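PDB 1Q40: mRNA export factor MEX67, which probably carries mRNA out of the nucleus, its M domain having the NTF2-like fold used to pair with another protein chain. Local coordinates for residues K180-R185 with P208-F213; M36-N41 with M197-D202; F104-K109 with P148-S153. One frame throughout, in Å; residues are numbered along the deposited sequence.

Interaction 1 (K180-R185 with P208-F213); sequences KKSFDR and PYTSDF
Lys180 CG stands anti to its own carbonyl carbon (chi1 -65°) and Tyr209 CG anti to its backbone N (chi1 174°); the two side chains lie side by side, pointing the same way. The aliphatic part of the lysine runs over one face of the ring. Its CB lies against CG of Tyr209, CD sits 3.9 Å from the ring centroid and close to the ring normal, in a CH-pi contact, and a bend at chi3 sets CE 3.6 Å from CZ of the tyrosine. A second bend, at chi4, brings NZ toward the phenol end without bonding to it; its ionic partner, Asp143 on the neighbouring strand 134-146, is a long and weak one. On the opposite face of the same ring the backbone N of Ser211 lies 3.8 Å above the plane, displaced toward the rim.

Polar contacts complete the join two residues on, inside strand 181-190. Ser182 OG accepts the backbone N-H of Thr210 at 3.1 Å, a fairly straight bond (158°), and it also meets a water that donates to Thr210 O. A second water accepts from Tyr209 N and donates weakly to Lys180 O. Strand 198-208, antiparallel to 181-190 in the curved sheet characteristic of NTF2-like domains, is giving way here to the loop that follows it. Thr210 OG1 is turned to another task, donating to Asp212 O at 2.7 Å and bonding Leu56 N as well.

The chemistry thus implies a join without a continued backbone ladder: the loop after strand 198-208 is held to the start of strand 181-190 by one side-chain-to-backbone bond, two water bridges and lysine methylenes laid on an aromatic face.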
loop_
_atom_site.group_PDB
_atom_site.type_symbol
_atom_site.label_atom_id
_atom_site.label_comp_id
_atom_site.label_asym_id
_atom_site.label_seq_id
_atom_site.Cartn_x
_atom_site.Cartn_y
_atom_site.Cartn_z
ATOM N N LYS B 180 -1.411 -16.226 11.711
ATOM C CA LYS B 180 -0.604 -15.054 11.456
ATOM C C LYS B 180 -1.071 -14.405 10.163
ATOM O O LYS B 180 -1.536 -15.087 9.264
ATOM C CB LYS B 180 0.880 -15.417 11.317
ATOM C CG LYS B 180 1.495 -15.974 12.581
ATOM C CD LYS B 180 2.949 -16.351 12.354
ATOM C CE LYS B 180 3.900 -15.261 12.831
ATOM N NZ LYS B 180 4.793 -15.738 13.918
ATOM N N LYS B 181 -0.965 -13.081 10.099
ATOM C CA LYS B 181 -1.165 -12.337 8.857
ATOM C C LYS B 181 -0.030 -11.322 8.686
ATOM O O LYS B 181 0.579 -10.901 9.652
ATOM C CB LYS B 181 -2.501 -11.592 8.878
ATOM C CG LYS B 181 -3.731 -12.448 9.203
ATOM C CD LYS B 181 -4.151 -13.317 8.036
ATOM C CE LYS B 181 -5.549 -13.894 8.252
ATOM N NZ LYS B 181 -5.647 -14.671 9.521
ATOM N N SER B 182 0.261 -10.944 7.449
ATOM C CA SER B 182 1.108 -9.779 7.209
ATOM C C SER B 182 0.190 -8.609 6.902
ATOM O O SER B 182 -1.001 -8.796 6.633
ATOM C CB SER B 182 2.109 -10.028 6.085
ATOM O OG SER B 182 3.148 -10.872 6.547
ATOM N N PHE B 183 0.729 -7.402 6.999
ATOM C CA PHE B 183 -0.078 -6.201 6.847
ATOM C C PHE B 183 0.750 -4.952 6.576
ATOM O O PHE B 183 1.967 -4.907 6.811
ATOM C CB PHE B 183 -0.892 -5.957 8.126
ATOM C CG PHE B 183 -0.084 -5.350 9.237
ATOM C CD1 PHE B 183 -0.043 -3.965 9.407
ATOM C CD2 PHE B 183 0.666 -6.152 10.081
ATOM C CE1 PHE B 183 0.733 -3.388 10.409
ATOM C CE2 PHE B 183 1.447 -5.588 11.107
ATOM C CZ PHE B 183 1.475 -4.208 11.275
ATOM N N ASP B 184 0.036 -3.935 6.095
ATOM C CA ASP B 184 0.528 -2.573 5.970
ATOM C C ASP B 184 -0.554 -1.636 6.495
ATOM O O ASP B 184 -1.730 -1.845 6.242
ATOM C CB ASP B 184 0.831 -2.258 4.513
ATOM C CG ASP B 184 1.517 -3.418 3.794
ATOM O OD1 ASP B 184 2.781 -3.457 3.797
ATOM O OD2 ASP B 184 0.862 -4.324 3.207
ATOM N N ARG B 185 -0.159 -0.599 7.219
ATOM C CA ARG B 185 -1.106 0.330 7.794
ATOM C C ARG B 185 -0.592 1.764 7.662
ATOM O O ARG B 185 0.538 2.052 8.047
ATOM C CB ARG B 185 -1.336 -0.005 9.262
ATOM C CG ARG B 185 -2.589 0.630 9.837
ATOM C CD ARG B 185 -2.996 0.070 11.200
ATOM N NE ARG B 185 -4.281 0.621 11.608
ATOM C CZ ARG B 185 -5.023 0.170 12.611
ATOM N NH1 ARG B 185 -6.172 0.766 12.891
ATOM N NH2 ARG B 185 -4.638 -0.867 13.329
ATOM N N PRO B 208 -1.597 -12.414 3.175
ATOM C CA PRO B 208 -1.001 -13.649 3.692
ATOM C C PRO B 208 0.334 -13.380 4.394
ATOM O O PRO B 208 1.116 -12.517 3.977
ATOM C CB PRO B 208 -0.818 -14.507 2.441
ATOM C CG PRO B 208 -1.854 -13.986 1.477
ATOM C CD PRO B 208 -1.866 -12.505 1.726
ATOM N N TYR B 209 0.554 -14.086 5.488
ATOM C CA TYR B 209 1.802 -14.003 6.226
ATOM C C TYR B 209 2.964 -14.420 5.348
ATOM O O TYR B 209 2.878 -15.422 4.617
ATOM C CB TYR B 209 1.748 -14.921 7.439
ATOM C CG TYR B 209 3.055 -15.019 8.183
ATOM C CD1 TYR B 209 3.661 -13.884 8.716
ATOM C CD2 TYR B 209 3.695 -16.248 8.341
ATOM C CE1 TYR B 209 4.866 -13.973 9.405
ATOM C CE2 TYR B 209 4.902 -16.351 9.031
ATOM C CZ TYR B 209 5.481 -15.207 9.557
ATOM O OH TYR B 209 6.668 -15.296 10.246
ATOM N N THR B 210 4.033 -13.630 5.399
ATOM C CA THR B 210 5.273 -13.984 4.755
ATOM C C THR B 210 6.390 -13.908 5.786
ATOM O O THR B 210 6.640 -12.855 6.375
ATOM C CB THR B 210 5.555 -13.110 3.508
ATOM O OG1 THR B 210 6.692 -13.639 2.823
ATOM C CG2 THR B 210 5.935 -11.660 3.861
ATOM N N SER B 211 7.027 -15.054 6.019
ATOM C CA SER B 211 8.147 -15.150 6.956
ATOM C C SER B 211 9.438 -14.636 6.326
ATOM O O SER B 211 10.429 -14.423 7.020
ATOM C CB SER B 211 8.319 -16.590 7.444
ATOM O OG SER B 211 8.573 -17.479 6.369
ATOM N N ASP B 212 9.408 -14.432 5.010
ATOM C CA ASP B 212 10.485 -13.777 4.285
ATOM C C ASP B 212 10.037 -12.425 3.702
ATOM O O ASP B 212 8.998 -12.313 3.047
ATOM C CB ASP B 212 10.988 -14.687 3.168
ATOM C CG ASP B 212 12.298 -14.205 2.576
ATOM O OD1 ASP B 212 12.335 -13.995 1.344
ATOM O OD2 ASP B 212 13.329 -13.983 3.270
ATOM N N PHE B 213 10.844 -11.402 3.958
ATOM C CA PHE B 213 10.552 -10.036 3.526
ATOM C C PHE B 213 11.884 -9.287 3.353
ATOM O O PHE B 213 12.891 -9.681 3.946
ATOM C CB PHE B 213 9.652 -9.343 4.562
ATOM C CG PHE B 213 10.028 -9.653 5.982
ATOM C CD1 PHE B 213 10.910 -8.833 6.673
ATOM C CD2 PHE B 213 9.529 -10.791 6.618
ATOM C CE1 PHE B 213 11.281 -9.131 7.990
ATOM C CE2 PHE B 213 9.902 -11.104 7.933
ATOM C CZ PHE B 213 10.775 -10.269 8.621
HETATM O O HOH W 1 -1.216 -16.277 6.156
HETATM O O HOH W 2 6.048 -9.783 6.620
#

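Interaction 2 (M36-N41 with M197-D202); sequences MILYQN and MIVASD
Tyr39 reaches across to Asp202 with its hydroxyl, which donates to OD2 over only 2.5 Å. The aspartate CG stands anti to its backbone N (chi1 -175°), on the side of the phenol. OD2 lies at the ring edge, in its plane, with ring and carboxylate only 13° apart, and the bond uses the anti lone pair of OD2, the one turned from the other oxygen. The same OD2 also receives a salt bridge from Arg185, while the phenol oxygen is hydrogen-bonded to Tyr24 OH of helix 14-29. Such a buried chain of tyrosines, carboxylate and guanidinium would be expected to favour the charged form of Asp202.

Nearer the backbone, Leu38 O takes the N-H of Val199 at 2.8 Å, somewhat bent at 146°, and is approached as well by CA of Ile198 at 3.3 Å in a C-H...O contact. Val199 O is met by Ser43 OG, and that hydroxyl also serves Gln40 N, tying the loop and the strand through one side chain. Within the loop, Tyr39 N donates to Met36 O, the i+3 bond of the 3-10 turn, and Gln97 NE2 gives that oxygen a second bond.

In this NTF2-like domain the contact joins the 3-10 turn after helix 14-29 to the start of strand 198-208 of the curved sheet, just before the chain enters strand 44-49, which runs parallel to that strand.

Apolar groups fill the space around the polar bonds. Val199 stands over one face of the Tyr39 ring, its CG1 touching CE1 of the tyrosine at 3.6 Å, and its other methyl, CG2, lies 4.0 Å from CB of Leu38. At the exposed Gln40, Ile198 crosses at about a right angle, its CD1 pressing on the Gln40 CG at 3.5 Å.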
loop_
_atom_site.group_PDB
_atom_site.type_symbol
_atom_site.label_atom_id
_atom_site.label_comp_id
_atom_site.label_asym_id
_atom_site.label_seq_id
_atom_site.Cartn_x
_atom_site.Cartn_y
_atom_site.Cartn_z
HETATM N N MSE B 36 -9.577 5.476 20.963
HETATM C CA MSE B 36 -10.635 6.256 20.312
HETATM C C MSE B 36 -10.550 7.765 20.501
HETATM O O MSE B 36 -11.161 8.506 19.744
HETATM C CB MSE B 36 -12.023 5.744 20.717
HETATM C CG MSE B 36 -12.251 4.270 20.380
HETATM SE SE MSE B 36 -11.584 3.753 18.578
HETATM C CE MSE B 36 -12.438 5.162 17.557
ATOM N N ILE B 37 -9.781 8.215 21.488
ATOM C CA ILE B 37 -9.467 9.635 21.641
ATOM C C ILE B 37 -8.722 10.209 20.413
ATOM O O ILE B 37 -8.865 11.389 20.092
ATOM C CB ILE B 37 -8.664 9.873 22.962
ATOM C CG1 ILE B 37 -8.594 11.368 23.308
ATOM C CG2 ILE B 37 -7.261 9.289 22.871
ATOM C CD1 ILE B 37 -9.926 11.974 23.778
ATOM N N LEU B 38 -7.950 9.370 19.721
ATOM C CA LEU B 38 -7.223 9.790 18.517
ATOM C C LEU B 38 -8.131 10.142 17.341
ATOM O O LEU B 38 -7.716 10.820 16.421
ATOM C CB LEU B 38 -6.252 8.699 18.059
ATOM C CG LEU B 38 -5.130 8.305 19.010
ATOM C CD1 LEU B 38 -4.437 7.053 18.502
ATOM C CD2 LEU B 38 -4.140 9.449 19.171
ATOM N N TYR B 39 -9.367 9.672 17.365
ATOM C CA TYR B 39 -10.256 9.841 16.228
ATOM C C TYR B 39 -11.336 10.872 16.546
ATOM O O TYR B 39 -11.800 10.960 17.681
ATOM C CB TYR B 39 -10.859 8.488 15.846
ATOM C CG TYR B 39 -9.815 7.463 15.443
ATOM C CD1 TYR B 39 -9.473 7.274 14.099
ATOM C CD2 TYR B 39 -9.163 6.691 16.398
ATOM C CE1 TYR B 39 -8.513 6.341 13.721
ATOM C CE2 TYR B 39 -8.204 5.755 16.033
ATOM C CZ TYR B 39 -7.884 5.583 14.689
ATOM O OH TYR B 39 -6.937 4.657 14.326
ATOM N N GLN B 40 -11.708 11.661 15.539
ATOM C CA GLN B 40 -12.751 12.675 15.667
ATOM C C GLN B 40 -13.881 12.411 14.665
ATOM O O GLN B 40 -13.879 11.383 13.989
ATOM C CB GLN B 40 -12.145 14.061 15.452
ATOM C CG GLN B 40 -10.989 14.386 16.383
ATOM C CD GLN B 40 -11.440 14.693 17.803
ATOM O OE1 GLN B 40 -11.971 13.815 18.499
ATOM N NE2 GLN B 40 -11.217 15.935 18.245
ATOM N N ASN B 41 -14.841 13.334 14.577
ATOM C CA ASN B 41 -16.040 13.156 13.741
ATOM C C ASN B 41 -15.757 12.925 12.257
ATOM O O ASN B 41 -16.414 12.096 11.629
ATOM C CB ASN B 41 -16.995 14.352 13.880
ATOM C CG ASN B 41 -17.738 14.353 15.192
ATOM O OD1 ASN B 41 -17.871 13.322 15.839
ATOM N ND2 ASN B 41 -18.229 15.522 15.597
HETATM N N MSE B 197 -2.863 14.841 19.152
HETATM C CA MSE B 197 -2.700 14.146 17.868
HETATM C C MSE B 197 -4.045 13.561 17.439
HETATM O O MSE B 197 -4.714 12.894 18.226
HETATM C CB MSE B 197 -1.642 13.035 17.968
HETATM C CG MSE B 197 -0.206 13.543 17.898
HETATM SE SE MSE B 197 1.143 12.128 17.874
HETATM C CE MSE B 197 0.999 11.512 19.713
ATOM N N ILE B 198 -4.436 13.830 16.196
ATOM C CA ILE B 198 -5.678 13.318 15.626
ATOM C C ILE B 198 -5.366 12.497 14.372
ATOM O O ILE B 198 -4.728 12.993 13.445
ATOM C CB ILE B 198 -6.621 14.493 15.274
ATOM C CG1 ILE B 198 -7.026 15.266 16.540
ATOM C CG2 ILE B 198 -7.849 14.009 14.506
ATOM C CD1 ILE B 198 -7.718 14.429 17.614
ATOM N N VAL B 199 -5.806 11.243 14.352
ATOM C CA VAL B 199 -5.749 10.423 13.146
ATOM C C VAL B 199 -6.892 10.831 12.221
ATOM O O VAL B 199 -8.064 10.569 12.502
ATOM C CB VAL B 199 -5.824 8.905 13.471
ATOM C CG1 VAL B 199 -5.759 8.067 12.197
ATOM C CG2 VAL B 199 -4.699 8.500 14.428
ATOM N N ALA B 200 -6.535 11.505 11.128
ATOM C CA ALA B 200 -7.484 11.933 10.105
ATOM C C ALA B 200 -7.923 10.778 9.206
ATOM O O ALA B 200 -9.072 10.726 8.782
ATOM C CB ALA B 200 -6.873 13.031 9.251
ATOM N N SER B 201 -6.978 9.899 8.892
ATOM C CA SER B 201 -7.175 8.781 7.963
ATOM C C SER B 201 -6.351 7.592 8.435
ATOM O O SER B 201 -5.239 7.757 8.919
ATOM C CB SER B 201 -6.761 9.171 6.534
ATOM O OG SER B 201 -6.724 8.035 5.673
ATOM N N ASP B 202 -6.899 6.393 8.259
ATOM C CA ASP B 202 -6.315 5.163 8.770
ATOM C C ASP B 202 -6.752 4.033 7.832
ATOM O O ASP B 202 -7.941 3.722 7.774
ATOM C CB ASP B 202 -6.845 4.951 10.179
ATOM C CG ASP B 202 -6.236 3.768 10.894
ATOM O OD1 ASP B 202 -5.543 2.934 10.275
ATOM O OD2 ASP B 202 -6.435 3.587 12.116
#

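Interaction 3 (F104-K109 with P148-S153); sequences FQQLPK and PEVDGS
Pro148 overlaps residues 105-108, at the end region of helix 96-105, its CB touching two carbonyl oxygens, 3.4 Å from Gln105 O and 3.5 Å from Leu107 O, with CG lying near Gln106 O. Its CD faces Pro108, and the two prolines run side by side. Val150 N donates to Gln105 O at 3.0 Å; the N-H points almost straight at the oxygen (167°), but the nitrogen stands well above the carbonyl plane. One residue on, CA of Gln106 approaches Val150 O at 3.3 Å in a C-H...O contact.

The side chains of the pair spread around these bonds. CG2 of Val150, anti to its own carbonyl carbon, lies on CB of Gln105, while CG1 reaches CG of Gln106. On the outer side Gln105 NE2 makes a weak bond to OE1 of Glu149 at 3.2 Å, with amide and carboxylate planes 82° apart. Gln106 OE1 comes to 3.4 Å from CA of Gly152, but its hydrogen bond is to Asn76 ND2, and NE2 of the same amide is held by Lys102 O within the helix.

Two waters bridge the backbones: one accepts from Gly152 N and donates to Gln106 O, the other accepts from Glu149 N and donates to Leu107 O. Beyond them Asp151 OD1 accepts from both OG and N of Ser153, the latter forming an Asx turn.

Arg32 bonds the carbonyls of Phe104, Leu107 and Pro108. Inward, Phe104 meets Trp28 of helix 14-29 and Phe45 of strand 44-49 edge-to-face, Leu107 packs on Trp28 and on Leu204 of strand 198-208, and Lys109 starts the strand that pairs with 134-146.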
loop_
_atom_site.group_PDB
_atom_site.type_symbol
_atom_site.label_atom_id
_atom_site.label_comp_id
_atom_site.label_asym_id
_atom_site.label_seq_id
_atom_site.Cartn_x
_atom_site.Cartn_y
_atom_site.Cartn_z
ATOM N N PHE B 104 -13.191 -1.761 14.629
ATOM C CA PHE B 104 -12.086 -2.288 15.426
ATOM C C PHE B 104 -12.510 -3.525 16.223
ATOM O O PHE B 104 -11.718 -4.447 16.393
ATOM C CB PHE B 104 -11.539 -1.229 16.396
ATOM C CG PHE B 104 -10.755 -0.088 15.745
ATOM C CD1 PHE B 104 -10.454 -0.061 14.382
ATOM C CD2 PHE B 104 -10.327 0.983 16.533
ATOM C CE1 PHE B 104 -9.731 1.012 13.826
ATOM C CE2 PHE B 104 -9.609 2.047 15.982
ATOM C CZ PHE B 104 -9.307 2.060 14.620
ATOM N N GLN B 105 -13.750 -3.545 16.710
ATOM C CA GLN B 105 -14.269 -4.689 17.474
ATOM C C GLN B 105 -14.434 -5.951 16.633
ATOM O O GLN B 105 -14.482 -7.047 17.182
ATOM C CB GLN B 105 -15.633 -4.362 18.093
ATOM C CG GLN B 105 -15.616 -3.311 19.170
ATOM C CD GLN B 105 -16.995 -3.084 19.766
ATOM O OE1 GLN B 105 -17.903 -2.603 19.080
ATOM N NE2 GLN B 105 -17.163 -3.443 21.040
ATOM N N GLN B 106 -14.548 -5.789 15.313
ATOM C CA GLN B 106 -14.747 -6.904 14.385
ATOM C C GLN B 106 -13.459 -7.451 13.762
ATOM O O GLN B 106 -13.501 -8.341 12.912
ATOM C CB GLN B 106 -15.700 -6.483 13.267
ATOM C CG GLN B 106 -17.094 -6.105 13.752
ATOM C CD GLN B 106 -17.933 -5.520 12.640
ATOM O OE1 GLN B 106 -18.295 -6.219 11.696
ATOM N NE2 GLN B 106 -18.205 -4.233 12.724
ATOM N N LEU B 107 -12.320 -6.918 14.174
ATOM C CA LEU B 107 -11.031 -7.431 13.742
ATOM C C LEU B 107 -10.490 -8.382 14.834
ATOM O O LEU B 107 -10.592 -8.084 16.028
ATOM C CB LEU B 107 -10.060 -6.279 13.473
ATOM C CG LEU B 107 -10.407 -5.420 12.241
ATOM C CD1 LEU B 107 -9.630 -4.120 12.232
ATOM C CD2 LEU B 107 -10.161 -6.175 10.961
ATOM N N PRO B 108 -9.955 -9.536 14.441
ATOM C CA PRO B 108 -9.363 -10.455 15.426
ATOM C C PRO B 108 -8.359 -9.753 16.358
ATOM O O PRO B 108 -7.667 -8.803 15.962
ATOM C CB PRO B 108 -8.690 -11.515 14.554
ATOM C CG PRO B 108 -9.519 -11.533 13.286
ATOM C CD PRO B 108 -9.919 -10.094 13.075
ATOM N N LYS B 109 -8.325 -10.213 17.603
ATOM C CA LYS B 109 -7.400 -9.705 18.611
ATOM C C LYS B 109 -5.996 -10.184 18.290
ATOM O O LYS B 109 -5.814 -11.302 17.826
ATOM C CB LYS B 109 -7.848 -10.159 20.003
ATOM C CG LYS B 109 -9.294 -9.703 20.314
ATOM C CD LYS B 109 -9.696 -9.919 21.754
ATOM C CE LYS B 109 -11.094 -9.378 21.993
ATOM N NZ LYS B 109 -11.659 -9.867 23.261
ATOM N N PRO B 148 -12.508 -11.999 17.145
ATOM C CA PRO B 148 -12.927 -10.621 17.417
ATOM C C PRO B 148 -14.023 -10.554 18.489
ATOM O O PRO B 148 -14.773 -11.508 18.688
ATOM C CB PRO B 148 -13.444 -10.119 16.057
ATOM C CG PRO B 148 -13.687 -11.311 15.262
ATOM C CD PRO B 148 -12.777 -12.395 15.754
ATOM N N GLU B 149 -14.093 -9.431 19.184
ATOM C CA GLU B 149 -15.153 -9.199 20.156
ATOM C C GLU B 149 -16.531 -9.373 19.516
ATOM O O GLU B 149 -17.419 -10.011 20.093
ATOM C CB GLU B 149 -15.022 -7.809 20.774
ATOM C CG GLU B 149 -16.171 -7.438 21.704
ATOM C CD GLU B 149 -15.903 -6.180 22.505
ATOM O OE1 GLU B 149 -14.938 -5.457 22.184
ATOM O OE2 GLU B 149 -16.670 -5.911 23.454
ATOM N N VAL B 150 -16.676 -8.827 18.310
ATOM C CA VAL B 150 -17.919 -8.851 17.543
ATOM C C VAL B 150 -17.671 -9.601 16.235
ATOM O O VAL B 150 -16.772 -9.248 15.473
ATOM C CB VAL B 150 -18.391 -7.415 17.227
ATOM C CG1 VAL B 150 -19.664 -7.415 16.347
ATOM C CG2 VAL B 150 -18.635 -6.642 18.512
ATOM N N ASP B 151 -18.467 -10.633 15.970
ATOM C CA ASP B 151 -18.260 -11.473 14.781
ATOM C C ASP B 151 -18.866 -10.792 13.563
ATOM O O ASP B 151 -20.080 -10.735 13.433
ATOM C CB ASP B 151 -18.895 -12.853 14.983
ATOM C CG ASP B 151 -18.398 -13.896 13.975
ATOM O OD1 ASP B 151 -18.048 -13.543 12.815
ATOM O OD2 ASP B 151 -18.322 -15.110 14.280
ATOM N N GLY B 152 -18.021 -10.260 12.687
ATOM C CA GLY B 152 -18.484 -9.607 11.469
ATOM C C GLY B 152 -18.279 -10.430 10.207
ATOM O O GLY B 152 -18.152 -9.861 9.133
ATOM N N SER B 153 -18.267 -11.757 10.333
ATOM C CA SER B 153 -17.868 -12.656 9.244
ATOM C C SER B 153 -18.982 -13.008 8.248
ATOM O O SER B 153 -18.722 -13.175 7.052
ATOM C CB SER B 153 -17.270 -13.953 9.818
ATOM O OG SER B 153 -18.232 -14.691 10.547
HETATM O O HOH W 3 -15.117 -10.212 12.004
HETATM O O HOH W 4 -11.822 -7.517 18.647
#

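The three contacts ring one NTF2-like domain, their centres 19 to 25 Å apart, with interactions 1 and 2 on opposite sides of the chain's centre. Strands 181-190 and 198-208, neighbours in the curved sheet, join these two: interaction 1 sits where the first begins and the second ends, interaction 2 where the second begins. Arg185 of interaction 1 reaches Asp202 of interaction 2 in a salt bridge, and Phe104 of interaction 3 packs against Arg185, Tyr39 and Met36. Along the chain, interaction 3 is nested inside the long loop closed by interaction 2 and finishes before interaction 1 opens. Phe104, Arg185, Asp202 and Tyr39 thus connect all three contacts between helices and sheet.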